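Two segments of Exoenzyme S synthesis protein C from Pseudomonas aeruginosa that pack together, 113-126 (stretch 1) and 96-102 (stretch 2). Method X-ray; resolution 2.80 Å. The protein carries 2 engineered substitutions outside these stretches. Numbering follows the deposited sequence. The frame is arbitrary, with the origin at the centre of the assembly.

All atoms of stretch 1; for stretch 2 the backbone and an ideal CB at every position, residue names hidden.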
# COMPACT_ATOMS: atom_id res chain seq x y z
N ALA J 113 8.48 4.14 15.17
CA ALA J 113 8.26 5.35 14.40
C ALA J 113 7.10 5.18 13.42
O ALA J 113 6.26 6.06 13.28
CB ALA J 113 9.52 5.76 13.67
N THR J 114 7.08 4.03 12.75
CA THR J 114 6.04 3.73 11.77
C THR J 114 4.68 3.57 12.46
O THR J 114 3.65 3.95 11.91
CB THR J 114 6.37 2.45 10.98
OG1 THR J 114 7.62 2.62 10.31
CG2 THR J 114 5.28 2.16 9.96
N LEU J 115 4.70 3.00 13.66
CA LEU J 115 3.47 2.80 14.42
C LEU J 115 2.93 4.12 14.94
O LEU J 115 1.73 4.39 14.84
CB LEU J 115 3.72 1.83 15.58
CG LEU J 115 2.50 1.46 16.42
CD1 LEU J 115 1.43 0.80 15.56
CD2 LEU J 115 2.90 0.54 17.57
N ALA J 116 3.81 4.95 15.48
CA ALA J 116 3.41 6.25 16.02
C ALA J 116 2.83 7.13 14.92
O ALA J 116 1.88 7.88 15.15
CB ALA J 116 4.59 6.93 16.68
N ASN J 117 3.41 7.05 13.73
CA ASN J 117 2.91 7.80 12.59
C ASN J 117 1.54 7.28 12.15
O ASN J 117 0.61 8.05 11.94
CB ASN J 117 3.89 7.72 11.42
CG ASN J 117 3.52 8.64 10.28
OD1 ASN J 117 2.89 9.68 10.48
ND2 ASN J 117 3.90 8.27 9.06
N LEU J 118 1.43 5.96 12.04
CA LEU J 118 0.18 5.33 11.65
C LEU J 118 -0.95 5.74 12.59
O LEU J 118 -2.06 6.04 12.15
CB LEU J 118 0.32 3.81 11.63
CG LEU J 118 -0.94 3.01 11.29
CD1 LEU J 118 -1.47 3.41 9.92
CD2 LEU J 118 -0.66 1.51 11.34
N LEU J 119 -0.66 5.75 13.89
CA LEU J 119 -1.63 6.18 14.88
C LEU J 119 -1.96 7.66 14.75
O LEU J 119 -3.12 8.06 14.84
CB LEU J 119 -1.13 5.87 16.30
CG LEU J 119 -1.00 4.39 16.67
CD1 LEU J 119 -0.41 4.22 18.06
CD2 LEU J 119 -2.35 3.69 16.57
N ASP J 120 -0.93 8.48 14.52
CA ASP J 120 -1.11 9.91 14.33
C ASP J 120 -2.14 10.22 13.24
O ASP J 120 -3.02 11.06 13.43
CB ASP J 120 0.21 10.59 13.98
CG ASP J 120 1.07 10.86 15.20
OD1 ASP J 120 2.26 11.21 15.02
OD2 ASP J 120 0.57 10.72 16.33
N HIS J 121 -2.03 9.53 12.11
CA HIS J 121 -2.94 9.73 10.99
C HIS J 121 -4.30 9.08 11.24
O HIS J 121 -5.33 9.66 10.91
CB HIS J 121 -2.32 9.20 9.70
CG HIS J 121 -1.24 10.08 9.14
ND1 HIS J 121 -1.40 10.81 7.99
CD2 HIS J 121 0.00 10.35 9.60
CE1 HIS J 121 -0.29 11.49 7.75
NE2 HIS J 121 0.57 11.23 8.71
N ALA J 122 -4.28 7.89 11.82
CA ALA J 122 -5.51 7.16 12.10
C ALA J 122 -6.42 7.96 13.03
O ALA J 122 -7.63 8.02 12.82
CB ALA J 122 -5.19 5.80 12.72
N GLU J 123 -5.83 8.57 14.05
CA GLU J 123 -6.58 9.38 14.99
C GLU J 123 -7.09 10.65 14.33
O GLU J 123 -8.14 11.18 14.70
CB GLU J 123 -5.72 9.73 16.21
CG GLU J 123 -5.33 8.52 17.05
CD GLU J 123 -4.50 8.89 18.25
OE1 GLU J 123 -3.84 9.95 18.22
OE2 GLU J 123 -4.50 8.12 19.23
N PHE J 124 -6.34 11.13 13.35
CA PHE J 124 -6.69 12.35 12.63
C PHE J 124 -7.90 12.13 11.72
O PHE J 124 -8.84 12.93 11.72
CB PHE J 124 -5.49 12.84 11.81
CG PHE J 124 -5.79 14.05 10.97
CD1 PHE J 124 -5.77 15.32 11.52
CD2 PHE J 124 -6.08 13.91 9.62
CE1 PHE J 124 -6.04 16.42 10.74
CE2 PHE J 124 -6.35 15.02 8.84
CZ PHE J 124 -6.33 16.27 9.41
N TRP J 125 -7.87 11.05 10.94
CA TRP J 125 -8.98 10.72 10.05
C TRP J 125 -10.18 10.17 10.83
O TRP J 125 -11.29 10.13 10.31
CB TRP J 125 -8.54 9.72 8.98
CG TRP J 125 -7.54 10.28 8.01
CD1 TRP J 125 -6.19 10.13 8.05
CD2 TRP J 125 -7.82 11.09 6.86
NE1 TRP J 125 -5.61 10.79 6.99
CE2 TRP J 125 -6.59 11.39 6.25
CE3 TRP J 125 -9.00 11.59 6.29
CZ2 TRP J 125 -6.49 12.16 5.09
CZ3 TRP J 125 -8.90 12.35 5.14
CH2 TRP J 125 -7.66 12.63 4.55
N GLN J 126 -9.94 9.76 12.07
CA GLN J 126 -11.01 9.28 12.93
C GLN J 126 -11.80 10.46 13.49
O GLN J 126 -12.99 10.34 13.80
CB GLN J 126 -10.45 8.43 14.07
CG GLN J 126 -11.51 7.87 15.01
CD GLN J 126 -10.92 7.08 16.16
OE1 GLN J 126 -9.81 7.36 16.62
NE2 GLN J 126 -11.66 6.09 16.64
N UNK J 96 -9.64 1.53 7.14
CA UNK J 96 -8.31 1.17 7.63
C UNK J 96 -7.17 1.84 6.87
O UNK J 96 -7.23 2.01 5.65
CB UNK J 96 -8.13 -0.35 7.56
N UNK J 97 -6.14 2.24 7.60
CA UNK J 97 -4.90 2.71 7.00
C UNK J 97 -3.88 1.58 7.03
O UNK J 97 -3.80 0.83 8.00
CB UNK J 97 -4.37 3.95 7.73
N UNK J 98 -3.10 1.45 5.96
CA UNK J 98 -2.10 0.39 5.89
C UNK J 98 -0.69 0.94 5.75
O UNK J 98 -0.44 1.87 4.98
CB UNK J 98 -2.41 -0.55 4.72
N UNK J 99 0.23 0.36 6.51
CA UNK J 99 1.64 0.71 6.43
C UNK J 99 2.47 -0.57 6.44
O UNK J 99 2.10 -1.54 7.09
CB UNK J 99 2.04 1.63 7.58
N UNK J 100 3.57 -0.57 5.71
CA UNK J 100 4.42 -1.75 5.63
C UNK J 100 5.88 -1.44 5.91
O UNK J 100 6.34 -0.31 5.70
CB UNK J 100 4.29 -2.39 4.25
N UNK J 101 6.60 -2.44 6.40
CA UNK J 101 8.02 -2.30 6.69
C UNK J 101 8.80 -3.47 6.10
O UNK J 101 8.56 -4.62 6.45
CB UNK J 101 8.25 -2.21 8.20
N UNK J 102 9.72 -3.16 5.18
CA UNK J 102 10.55 -4.19 4.58
C UNK J 102 11.47 -4.81 5.63
O UNK J 102 11.99 -4.11 6.49
CB UNK J 102 11.37 -3.61 3.42

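Stretch 2 is a strand that runs nearly antiparallel to the helix of stretch 1, at 161° between their N-to-C directions, with the axes 9.3 Å apart at closest approach. Because successive side chains of a strand alternate sides, only every second position can address the helix, and no hydrogen bond joins the two segments.

At position 96 the ideal CB has no atom of stretch 1 within 5.5 Å, and the extended backbone (phi/psi -129/142) suits most residue types. The helix therefore imposes no choice, polar or apolar. The deposited residue is Gln96, whose OE1 accepts a hydrogen bond from a side chain two positions along the strand.

Position 97 is the most constrained. Its CA-to-CB bond points toward the helix, and the ideal CB lies 3.7 Å from Leu118 CD1 and 5.4 Å from Ala122 CB. The small side chain of Ala122 leaves room beyond this CB, and the surroundings are largely hydrocarbon: Leu118, the CB of His121, and the ring of Trp125 farther along. Nothing here calls for a charge. Leucine, isoleucine or methionine would suit, while alanine would leave much of the space unfilled. The residue is Leu97, in the m, t rotamer. Its CB packs 3.6 Å from Leu118 CD1, and its CD1 reaches in among the helix residues, 3.8 Å from His121 CB, 4.4 Å from Ala122 CB and 4.2 Å from Trp125 CD1. Leu97 thus spans more than a full helical turn, and it has the largest area covered by the partner stretch, 91 Å².

Position 98 points away from the helix, so stretch 1 does not discriminate among residues there; a β-branched or aromatic residue would be at home on the extended backbone. It is Tyr98, whose OH donates to Gln96 OE1 at 2.7 Å, linking two side chains on the same side of the strand.

At position 99 the CB again points toward the helix; the ideal CB is 4.1 Å from Thr114 CG2 and 4.6 Å from Leu118 CD1, so even a methyl makes contact. A small apolar residue fits comfortably, although serine could not be excluded from these distances alone. The residue is Ala99, whose methyl makes a direct contact with Thr114, Ala99 CB to Thr114 CG2, at 4.0 Å. Ala99 CA is 7.1 Å from Leu118 CA.

Position 100 turns away again, and with no helix atom near its CB, many side chains, including long polar ones, are possible. It is Gln100, with chi1 in the p well.

Position 101 points toward the helix, yet its ideal CB is 5.3 Å from Thr114 OG1, so a longer side chain is needed to make contact. Valine would fall shorter; isoleucine, leucine or methionine could reach. Ile101 does so in the m, t rotamer, extending CD1 to 3.7 Å from Thr114 OG1.

Position 102 lies beyond the reach of stretch 1, which sets no requirement; the residue is Leu102.

Stretch 2 (96-102) QLYAQIL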
# COMPACT_ATOMS: atom_id res chain seq x y z
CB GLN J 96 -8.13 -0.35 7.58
CG GLN J 96 -9.11 -1.12 8.44
CD GLN J 96 -9.02 -2.62 8.22
OE1 GLN J 96 -8.50 -3.07 7.21
NE2 GLN J 96 -9.53 -3.39 9.18
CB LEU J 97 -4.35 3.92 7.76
CG LEU J 97 -5.03 5.27 7.51
CD1 LEU J 97 -4.43 6.34 8.40
CD2 LEU J 97 -4.91 5.65 6.04
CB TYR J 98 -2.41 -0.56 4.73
CG TYR J 98 -3.84 -1.06 4.71
CD1 TYR J 98 -4.32 -1.89 5.72
CD2 TYR J 98 -4.70 -0.71 3.69
CE1 TYR J 98 -5.62 -2.35 5.71
CE2 TYR J 98 -6.01 -1.16 3.67
CZ TYR J 98 -6.46 -1.98 4.68
OH TYR J 98 -7.76 -2.43 4.65
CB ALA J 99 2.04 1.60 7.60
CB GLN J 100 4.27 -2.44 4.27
CG GLN J 100 4.71 -1.59 3.09
CD GLN J 100 4.54 -2.31 1.77
OE1 GLN J 100 3.81 -3.30 1.68
NE2 GLN J 100 5.21 -1.82 0.74
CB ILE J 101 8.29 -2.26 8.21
CG1 ILE J 101 7.44 -1.17 8.87
CG2 ILE J 101 9.76 -2.03 8.49
CD1 ILE J 101 7.59 -1.12 10.37
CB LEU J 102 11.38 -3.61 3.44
CG LEU J 102 10.59 -2.99 2.28
CD1 LEU J 102 11.53 -2.44 1.22
CD2 LEU J 102 9.63 -4.01 1.68
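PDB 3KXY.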